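Local coordinates for protein PrgB (Enterococcus faecalis, PDB 6EVU) that promotes cell aggregation, biofilm formation and conjugation through DNA binding and compaction, and is represented here by its adhesin domain, at residues A[168-173]-A[211-216]; A[193-198]-A[280-285]; A[104-109]-A[133-138]. One frame throughout, in Å; residues are numbered along the deposited sequence.

Contact 1: A[168-173]-A[211-216]; sequences DVKTRL and AEFVSD
Lys-170 and Phe-213 meet across strands 169-173 and 211-215, which run in broadly the same direction, 41° apart, with their axes 8.7 Å from each other at closest approach. That spacing spans an intervening strand, and the side chains reach over it. The Phe-213 ring lies across Gly-285 of this middle strand, with CZ 3.7 Å from Gly-285 CA. The lysine chain crosses the phenylalanine at about a right angle, its CD placed at the ring edge, in plane, 3.8 Å from Phe-213 CE1. A bend at chi3 (80°) then turns CE from the ring, and NZ forms a salt bridge with Asp-216, 2.7 Å from OD2. Ser-215 OG donates to the same oxygen, also at 2.7 Å from Asp-216 OD2. The two donors come from opposite faces of the carboxylate plane, so that OD2 is gripped from both sides. On the other flank, Asp-168 OD2 approaches Phe-213 CZ to 3.7 Å, the carboxylate and ring planes being 49° apart. Its charge is met by Lys-238, which forms a salt bridge with Asp-168 and a cation-pi contact with Phe-213. The near-parallel course is that of next-but-one strands in an antiparallel sheet: 169-179 and 211-215 both pair with 280-287, within the glucan-binding protein C-like region of this antigen I/II family adhesin.

Contact 2: A[193-198]-A[280-285]; sequences FAYALS and ISFSFG
Tyr-195 is the hub of this contact, with Ile-280 over one face of its ring and Phe-282 beside it. Ile-280 CG2 makes a CH-pi contact, 4.1 Å from the centroid of the Tyr-195 ring and offset toward the rim, while Ile-280 CD1 lies 3.7 Å from Tyr-195 CD1. The rings of Tyr-195 and Phe-282 are 27° from parallel but slid apart, with little overlap. They touch through Tyr-195 CE2 and Phe-282 CD1, at 3.6 Å. Two further contacts extend the row: Phe-193 CD2 meets Ile-280 CG1 at 3.8 Å, and Leu-197 CD2 sits over a face of Phe-282, 4.0 Å from its CE2. Further out, strand 193-197 is held by backbone bonds to strand 272-276, and strand 280-287 by its pairing with 169-179 on one edge and 211-215 on the other. Phe-217 packs on both Tyr-195 and Leu-197, and Tyr-121 meets Phe-193 edge-to-face. The Tyr-195 hydroxyl is hydrogen-bonded to Asn-221 OD1, which also takes the backbone N of Ser-281. The interface between the two strands is thus apolar and buried, resting on dispersion and shape, and the Tyr-195 hydroxyl, the polar group at the aromatic cluster, is satisfied by Asn-221.

Contact 3: A[104-109]-A[133-138]; sequences LEKNKP and YELQSS
Leu-135 points into the loop 104-109 and touches three of its residues in succession. Its CD1 lies close to the backbone of Leu-104, 3.3 Å from the carbonyl O, while its CB faces the carbonyl carbon of Glu-105. The third is Lys-106, whose side chain crosses that of the leucine at about a right angle. A bend at chi2 (66°) lays Lys-106 CD against Leu-135 CD2, 3.5 Å away. The preceding residue of the strand, Glu-134, is arranged differently: its extended chain lies side by side with Pro-109, both pointing the same way, and its OE1 comes 3.9 Å from Pro-109 CB. The same oxygen forms a salt bridge with Arg-172, whereas OE2 turns to the backbone of Asn-107. From the proline backbone, Pro-109 CA makes a CA-H...O contact of 3.4 Å with Tyr-133 O.

Two waters join the loop to the strand. One donates to Glu-105 O and Lys-108 O and accepts from Leu-135 N. The other takes Lys-106 NZ and Asn-107 N as donors and gives its hydrogens to Leu-135 O, at 2.6 Å, and Glu-134 OE2. It therefore links the lysine and glutamate groups, which are 4.9 Å apart between Lys-106 NZ and Glu-134 OE2. Residues 105-108 form a type II beta turn, closed by Lys-108 N to Glu-105 O.

The turn carries the chain from strand 99-104 of one sheet to strand 110-115 of another. Direct pairing with strand 124-137 begins beyond it, where Tyr-133 bonds to Val-110. On its other side strand 124-137 pairs with 169-179, where Gln-136 and Ser-137 form a classic beta bulge opposite Lys-170.

In the fold
All three contacts reach the large antiparallel sheet, in which strands 124-137, 169-179, 280-287 and 211-215 are successive neighbours. Contact 3 lies at one side, about 12 Å from contact 1 and about 17 Å from contact 2, centre to centre; contacts 1 and 2 are about 10 Å apart. Along the chain, contact 3 closes before the others open, whereas contacts 1 and 2 interleave. Contact 1 spans strand 280-287 within the sheet, contact 2 packs that strand against a smaller sheet, and contact 3 lays the loop that joins a second sheet to the large one against strand 124-137. Residues distant in sequence are thereby gathered into one compact adhesin domain.

Contact 1: A[168-173]-A[211-216]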
loop_
_atom_site.group_PDB
_atom_site.type_symbol
_atom_site.label_atom_id
_atom_site.label_comp_id
_atom_site.label_asym_id
_atom_site.label_seq_id
_atom_site.Cartn_x
_atom_site.Cartn_y
_atom_site.Cartn_z
ATOM N N ASP A 168 14.662 -2.255 3.243
ATOM C CA ASP A 168 13.321 -1.964 2.740
ATOM C C ASP A 168 12.589 -0.936 3.603
ATOM O O ASP A 168 12.827 -0.806 4.804
ATOM C CB ASP A 168 12.460 -3.249 2.722
ATOM C CG ASP A 168 12.887 -4.255 1.651
ATOM O OD1 ASP A 168 13.792 -3.937 0.855
ATOM O OD2 ASP A 168 12.296 -5.371 1.634
ATOM N N VAL A 169 11.706 -0.187 2.966
ATOM C CA VAL A 169 10.535 0.349 3.648
ATOM C C VAL A 169 9.521 -0.784 3.708
ATOM O O VAL A 169 9.235 -1.385 2.679
ATOM C CB VAL A 169 9.983 1.565 2.899
ATOM C CG1 VAL A 169 8.702 2.088 3.515
ATOM C CG2 VAL A 169 11.043 2.683 2.894
ATOM N N LYS A 170 8.969 -1.081 4.892
ATOM C CA LYS A 170 7.905 -2.094 4.958
ATOM C C LYS A 170 6.973 -1.843 6.136
ATOM O O LYS A 170 7.432 -1.550 7.240
ATOM C CB LYS A 170 8.483 -3.523 5.004
ATOM C CG LYS A 170 7.358 -4.571 4.760
ATOM C CD LYS A 170 7.901 -5.970 4.587
ATOM C CE LYS A 170 8.243 -6.630 5.906
ATOM N NZ LYS A 170 8.732 -8.080 5.706
ATOM N N THR A 171 5.660 -1.937 5.887
ATOM C CA THR A 171 4.602 -1.649 6.838
ATOM C C THR A 171 3.586 -2.780 6.775
ATOM O O THR A 171 3.135 -3.142 5.672
ATOM C CB THR A 171 3.889 -0.321 6.522
ATOM O OG1 THR A 171 4.878 0.745 6.440
ATOM C CG2 THR A 171 2.878 0.009 7.591
ATOM N N ARG A 172 3.178 -3.281 7.940
ATOM C CA ARG A 172 2.067 -4.237 8.026
ATOM C C ARG A 172 0.768 -3.458 8.175
ATOM O O ARG A 172 0.679 -2.469 8.930
ATOM C CB ARG A 172 2.245 -5.206 9.222
ATOM C CG ARG A 172 1.080 -6.262 9.236
ATOM C CD ARG A 172 1.525 -7.492 9.997
ATOM N NE ARG A 172 1.789 -7.117 11.367
ATOM C CZ ARG A 172 2.513 -7.827 12.230
ATOM N NH1 ARG A 172 3.085 -8.982 11.869
ATOM N NH2 ARG A 172 2.666 -7.359 13.465
ATOM N N LEU A 173 -0.251 -3.876 7.408
ATOM C CA LEU A 173 -1.586 -3.295 7.491
ATOM C C LEU A 173 -2.582 -4.411 7.797
ATOM O O LEU A 173 -2.652 -5.411 7.054
ATOM C CB LEU A 173 -1.982 -2.564 6.183
ATOM C CG LEU A 173 -3.434 -2.084 6.063
ATOM C CD1 LEU A 173 -3.807 -1.108 7.212
ATOM C CD2 LEU A 173 -3.555 -1.353 4.763
ATOM N N ALA A 211 11.626 -1.012 -6.335
ATOM C CA ALA A 211 10.267 -1.450 -6.649
ATOM C C ALA A 211 9.387 -1.348 -5.412
ATOM O O ALA A 211 9.853 -1.613 -4.304
ATOM C CB ALA A 211 10.212 -2.894 -7.143
ATOM N N GLU A 212 8.133 -0.949 -5.629
ATOM C CA GLU A 212 7.069 -1.101 -4.629
ATOM C C GLU A 212 6.552 -2.540 -4.675
ATOM O O GLU A 212 6.441 -3.136 -5.765
ATOM C CB GLU A 212 5.938 -0.089 -4.857
ATOM C CG GLU A 212 6.480 1.307 -4.992
ATOM C CD GLU A 212 5.462 2.400 -4.793
ATOM O OE1 GLU A 212 4.249 2.102 -4.732
ATOM O OE2 GLU A 212 5.875 3.584 -4.764
ATOM N N PHE A 213 6.313 -3.123 -3.489
ATOM C CA PHE A 213 5.929 -4.534 -3.350
ATOM C C PHE A 213 4.840 -4.704 -2.302
ATOM O O PHE A 213 4.557 -3.792 -1.508
ATOM C CB PHE A 213 7.134 -5.421 -2.941
ATOM C CG PHE A 213 7.703 -5.096 -1.556
ATOM C CD1 PHE A 213 7.206 -5.717 -0.416
ATOM C CD2 PHE A 213 8.769 -4.204 -1.437
ATOM C CE1 PHE A 213 7.722 -5.444 0.829
ATOM C CE2 PHE A 213 9.324 -3.935 -0.185
ATOM C CZ PHE A 213 8.804 -4.536 0.948
ATOM N N VAL A 214 4.241 -5.903 -2.298
ATOM C CA VAL A 214 3.505 -6.441 -1.172
ATOM C C VAL A 214 4.115 -7.778 -0.774
ATOM O O VAL A 214 4.797 -8.423 -1.566
ATOM C CB VAL A 214 2.014 -6.592 -1.511
ATOM C CG1 VAL A 214 1.415 -5.212 -1.694
ATOM C CG2 VAL A 214 1.793 -7.495 -2.826
ATOM N N SER A 215 3.905 -8.175 0.484
ATOM C CA SER A 215 4.526 -9.398 1.001
ATOM C C SER A 215 3.818 -9.799 2.290
ATOM O O SER A 215 2.945 -9.073 2.790
ATOM C CB SER A 215 6.022 -9.193 1.253
ATOM O OG SER A 215 6.153 -8.260 2.314
ATOM N N ASP A 216 4.261 -10.933 2.864
ATOM C CA ASP A 216 3.864 -11.358 4.204
ATOM C C ASP A 216 2.343 -11.330 4.371
ATOM O O ASP A 216 1.788 -10.792 5.333
ATOM C CB ASP A 216 4.557 -10.520 5.265
ATOM C CG ASP A 216 6.051 -10.515 5.078
ATOM O OD1 ASP A 216 6.633 -11.603 5.197
ATOM O OD2 ASP A 216 6.612 -9.444 4.749
#

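Contact 2: A[193-198]-A[280-285]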
loop_
_atom_site.group_PDB
_atom_site.type_symbol
_atom_site.label_atom_id
_atom_site.label_comp_id
_atom_site.label_asym_id
_atom_site.label_seq_id
_atom_site.Cartn_x
_atom_site.Cartn_y
_atom_site.Cartn_z
ATOM N N PHE A 193 -13.136 -12.198 1.028
ATOM C CA PHE A 193 -12.833 -10.805 0.708
ATOM C C PHE A 193 -11.837 -10.762 -0.431
ATOM O O PHE A 193 -10.881 -11.553 -0.471
ATOM C CB PHE A 193 -12.175 -10.100 1.894
ATOM C CG PHE A 193 -13.079 -9.808 3.032
ATOM C CD1 PHE A 193 -14.465 -9.827 2.902
ATOM C CD2 PHE A 193 -12.536 -9.507 4.269
ATOM C CE1 PHE A 193 -15.278 -9.502 4.013
ATOM C CE2 PHE A 193 -13.351 -9.181 5.348
ATOM C CZ PHE A 193 -14.677 -9.193 5.249
ATOM N N ALA A 194 -12.027 -9.818 -1.338
ATOM C CA ALA A 194 -11.043 -9.558 -2.375
ATOM C C ALA A 194 -10.657 -8.084 -2.337
ATOM O O ALA A 194 -11.522 -7.194 -2.291
ATOM C CB ALA A 194 -11.570 -9.968 -3.762
ATOM N N TYR A 195 -9.364 -7.825 -2.414
ATOM C CA TYR A 195 -8.881 -6.455 -2.376
ATOM C C TYR A 195 -7.777 -6.273 -3.398
ATOM O O TYR A 195 -7.123 -7.237 -3.805
ATOM C CB TYR A 195 -8.356 -6.056 -0.998
ATOM C CG TYR A 195 -7.386 -7.020 -0.299
ATOM C CD1 TYR A 195 -7.835 -8.140 0.400
ATOM C CD2 TYR A 195 -6.029 -6.761 -0.321
ATOM C CE1 TYR A 195 -6.883 -9.009 1.065
ATOM C CE2 TYR A 195 -5.099 -7.560 0.341
ATOM C CZ TYR A 195 -5.531 -8.674 1.020
ATOM O OH TYR A 195 -4.610 -9.438 1.673
ATOM N N ALA A 196 -7.628 -5.033 -3.855
ATOM C CA ALA A 196 -6.681 -4.723 -4.908
ATOM C C ALA A 196 -5.289 -4.494 -4.330
ATOM O O ALA A 196 -5.120 -3.940 -3.238
ATOM C CB ALA A 196 -7.116 -3.468 -5.650
ATOM N N LEU A 197 -4.275 -4.867 -5.095
ATOM C CA LEU A 197 -2.903 -4.499 -4.779
ATOM C C LEU A 197 -2.491 -3.855 -6.089
ATOM O O LEU A 197 -2.259 -4.556 -7.087
ATOM C CB LEU A 197 -2.037 -5.701 -4.409
ATOM C CG LEU A 197 -2.716 -6.471 -3.271
ATOM C CD1 LEU A 197 -2.238 -7.881 -3.212
ATOM C CD2 LEU A 197 -2.493 -5.714 -1.994
ATOM N N SER A 198 -2.472 -2.530 -6.115
ATOM C CA SER A 198 -2.345 -1.776 -7.348
ATOM C C SER A 198 -1.135 -0.863 -7.325
ATOM O O SER A 198 -0.469 -0.694 -6.294
ATOM C CB SER A 198 -3.603 -0.942 -7.617
ATOM O OG SER A 198 -4.673 -1.831 -7.911
ATOM N N ILE A 280 -8.414 -9.247 6.831
ATOM C CA ILE A 280 -7.395 -8.774 5.891
ATOM C C ILE A 280 -6.129 -8.376 6.628
ATOM O O ILE A 280 -6.163 -7.562 7.558
ATOM C CB ILE A 280 -7.921 -7.570 5.099
ATOM C CG1 ILE A 280 -9.039 -8.045 4.156
ATOM C CG2 ILE A 280 -6.777 -6.880 4.331
ATOM C CD1 ILE A 280 -9.658 -6.877 3.377
ATOM N N SER A 281 -4.997 -8.854 6.152
ATOM C CA SER A 281 -3.722 -8.444 6.772
ATOM C C SER A 281 -2.588 -8.796 5.824
ATOM O O SER A 281 -2.562 -9.907 5.299
ATOM C CB SER A 281 -3.521 -9.156 8.088
ATOM O OG SER A 281 -2.352 -8.656 8.756
ATOM N N PHE A 282 -1.693 -7.856 5.564
ATOM C CA PHE A 282 -0.616 -8.086 4.600
ATOM C C PHE A 282 0.389 -6.964 4.810
ATOM O O PHE A 282 0.135 -6.026 5.584
ATOM C CB PHE A 282 -1.136 -8.099 3.156
ATOM C CG PHE A 282 -1.758 -6.787 2.748
ATOM C CD1 PHE A 282 -3.061 -6.478 3.083
ATOM C CD2 PHE A 282 -0.984 -5.845 2.043
ATOM C CE1 PHE A 282 -3.613 -5.241 2.770
ATOM C CE2 PHE A 282 -1.513 -4.600 1.697
ATOM C CZ PHE A 282 -2.832 -4.288 2.073
ATOM N N SER A 283 1.555 -7.062 4.135
ATOM C CA SER A 283 2.506 -5.940 4.204
ATOM C C SER A 283 2.754 -5.288 2.850
ATOM O O SER A 283 2.630 -5.922 1.785
ATOM C CB SER A 283 3.849 -6.392 4.810
ATOM O OG SER A 283 3.603 -6.809 6.125
ATOM N N PHE A 284 3.125 -4.005 2.873
ATOM C CA PHE A 284 3.474 -3.328 1.621
ATOM C C PHE A 284 4.760 -2.545 1.840
ATOM O O PHE A 284 5.081 -2.166 2.962
ATOM C CB PHE A 284 2.319 -2.421 1.086
ATOM C CG PHE A 284 1.912 -1.312 2.061
ATOM C CD1 PHE A 284 2.521 -0.081 2.013
ATOM C CD2 PHE A 284 0.917 -1.548 3.001
ATOM C CE1 PHE A 284 2.145 0.940 2.901
ATOM C CE2 PHE A 284 0.516 -0.506 3.904
ATOM C CZ PHE A 284 1.169 0.719 3.837
ATOM N N GLY A 285 5.474 -2.216 0.777
ATOM C CA GLY A 285 6.712 -1.511 1.005
ATOM C C GLY A 285 7.455 -1.172 -0.261
ATOM O O GLY A 285 6.873 -1.085 -1.357
#

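Contact 3: A[104-109]-A[133-138]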
loop_
_atom_site.group_PDB
_atom_site.type_symbol
_atom_site.label_atom_id
_atom_site.label_comp_id
_atom_site.label_asym_id
_atom_site.label_seq_id
_atom_site.Cartn_x
_atom_site.Cartn_y
_atom_site.Cartn_z
ATOM N N LEU A 104 5.582 6.412 12.694
ATOM C CA LEU A 104 5.485 4.965 12.938
ATOM C C LEU A 104 6.809 4.452 13.479
ATOM O O LEU A 104 7.885 4.766 12.947
ATOM C CB LEU A 104 5.141 4.157 11.674
ATOM C CG LEU A 104 3.846 4.595 10.964
ATOM C CD1 LEU A 104 3.717 3.683 9.731
ATOM C CD2 LEU A 104 2.704 4.402 11.889
ATOM N N GLU A 105 6.732 3.654 14.554
ATOM C CA GLU A 105 7.929 3.159 15.212
ATOM C C GLU A 105 7.789 1.658 15.375
ATOM O O GLU A 105 6.678 1.133 15.487
ATOM C CB GLU A 105 8.120 3.823 16.601
ATOM C CG GLU A 105 8.292 5.357 16.478
ATOM C CD GLU A 105 8.456 5.976 17.843
ATOM O OE1 GLU A 105 7.465 6.481 18.437
ATOM O OE2 GLU A 105 9.587 5.901 18.347
ATOM N N LYS A 106 8.944 0.986 15.460
ATOM C CA LYS A 106 8.952 -0.442 15.680
ATOM C C LYS A 106 8.194 -0.763 16.966
ATOM O O LYS A 106 8.366 -0.076 17.983
ATOM C CB LYS A 106 10.407 -0.928 15.791
ATOM C CG LYS A 106 10.573 -2.445 15.586
ATOM C CD LYS A 106 10.223 -2.886 14.178
ATOM C CE LYS A 106 10.342 -4.419 13.962
ATOM N NZ LYS A 106 9.203 -5.286 14.428
ATOM N N ASN A 107 7.384 -1.808 16.892
ATOM C CA ASN A 107 6.628 -2.421 17.986
ATOM C C ASN A 107 5.546 -1.525 18.550
ATOM O O ASN A 107 5.115 -1.735 19.692
ATOM C CB ASN A 107 7.555 -2.859 19.144
ATOM C CG ASN A 107 8.644 -3.793 18.693
ATOM O OD1 ASN A 107 8.367 -4.784 17.997
ATOM N ND2 ASN A 107 9.902 -3.477 19.056
ATOM N N LYS A 108 5.116 -0.497 17.802
ATOM C CA LYS A 108 4.084 0.435 18.257
ATOM C C LYS A 108 3.030 0.566 17.150
ATOM O O LYS A 108 3.070 1.523 16.360
ATOM C CB LYS A 108 4.709 1.786 18.589
ATOM C CG LYS A 108 5.688 1.671 19.781
ATOM C CD LYS A 108 6.629 2.829 19.892
ATOM C CE LYS A 108 7.662 2.533 21.027
ATOM N NZ LYS A 108 8.922 3.405 20.940
ATOM N N PRO A 109 2.087 -0.383 17.066
ATOM C CA PRO A 109 1.052 -0.333 16.020
ATOM C C PRO A 109 0.140 0.864 16.230
ATOM O O PRO A 109 -0.148 1.248 17.360
ATOM C CB PRO A 109 0.285 -1.655 16.184
ATOM C CG PRO A 109 0.692 -2.175 17.549
ATOM C CD PRO A 109 2.006 -1.588 17.923
ATOM N N TYR A 133 -1.619 0.019 11.339
ATOM C CA TYR A 133 -0.320 0.107 10.666
ATOM C C TYR A 133 0.788 -0.196 11.654
ATOM O O TYR A 133 0.805 0.366 12.733
ATOM C CB TYR A 133 -0.112 1.524 10.151
ATOM C CG TYR A 133 -1.129 1.914 9.117
ATOM C CD1 TYR A 133 -2.358 2.518 9.470
ATOM C CD2 TYR A 133 -0.817 1.751 7.751
ATOM C CE1 TYR A 133 -3.267 2.926 8.447
ATOM C CE2 TYR A 133 -1.736 2.131 6.781
ATOM C CZ TYR A 133 -2.917 2.711 7.146
ATOM O OH TYR A 133 -3.864 3.130 6.253
ATOM N N GLU A 134 1.717 -1.073 11.259
ATOM C CA GLU A 134 2.841 -1.374 12.110
ATOM C C GLU A 134 4.091 -1.368 11.263
ATOM O O GLU A 134 4.207 -2.160 10.323
ATOM C CB GLU A 134 2.659 -2.718 12.832
ATOM C CG GLU A 134 3.739 -2.884 13.853
ATOM C CD GLU A 134 3.516 -4.044 14.799
ATOM O OE1 GLU A 134 2.396 -4.659 14.847
ATOM O OE2 GLU A 134 4.511 -4.345 15.533
ATOM N N LEU A 135 5.048 -0.513 11.632
ATOM C CA LEU A 135 6.365 -0.550 11.008
ATOM C C LEU A 135 6.977 -1.946 11.100
ATOM O O LEU A 135 6.996 -2.585 12.168
ATOM C CB LEU A 135 7.300 0.486 11.661
ATOM C CG LEU A 135 8.731 0.672 11.110
ATOM C CD1 LEU A 135 9.170 2.100 11.465
ATOM C CD2 LEU A 135 9.785 -0.336 11.749
ATOM N N GLN A 136 7.533 -2.388 9.959
ATOM C CA GLN A 136 8.353 -3.588 9.884
ATOM C C GLN A 136 9.788 -3.369 9.404
ATOM O O GLN A 136 10.699 -4.077 9.877
ATOM C CB GLN A 136 7.655 -4.612 8.984
ATOM C CG GLN A 136 6.371 -5.093 9.673
ATOM C CD GLN A 136 5.762 -6.232 8.921
ATOM O OE1 GLN A 136 5.509 -6.102 7.744
ATOM N NE2 GLN A 136 5.532 -7.358 9.597
ATOM N N SER A 137 10.030 -2.409 8.508
ATOM C CA SER A 137 11.388 -2.137 8.053
ATOM C C SER A 137 11.475 -0.646 7.711
ATOM O O SER A 137 10.520 -0.057 7.196
ATOM C CB SER A 137 11.772 -2.988 6.824
ATOM O OG SER A 137 13.147 -2.841 6.463
ATOM N N SER A 138 12.637 -0.059 8.033
ATOM C CA SER A 138 12.864 1.348 7.700
ATOM C C SER A 138 14.328 1.564 7.398
ATOM O O SER A 138 15.173 1.097 8.169
ATOM C CB SER A 138 12.455 2.304 8.831
ATOM O OG SER A 138 13.103 3.591 8.712
HETATM O O HOH W 1 4.507 1.209 13.881
HETATM O O HOH W 2 6.956 -3.521 14.607
#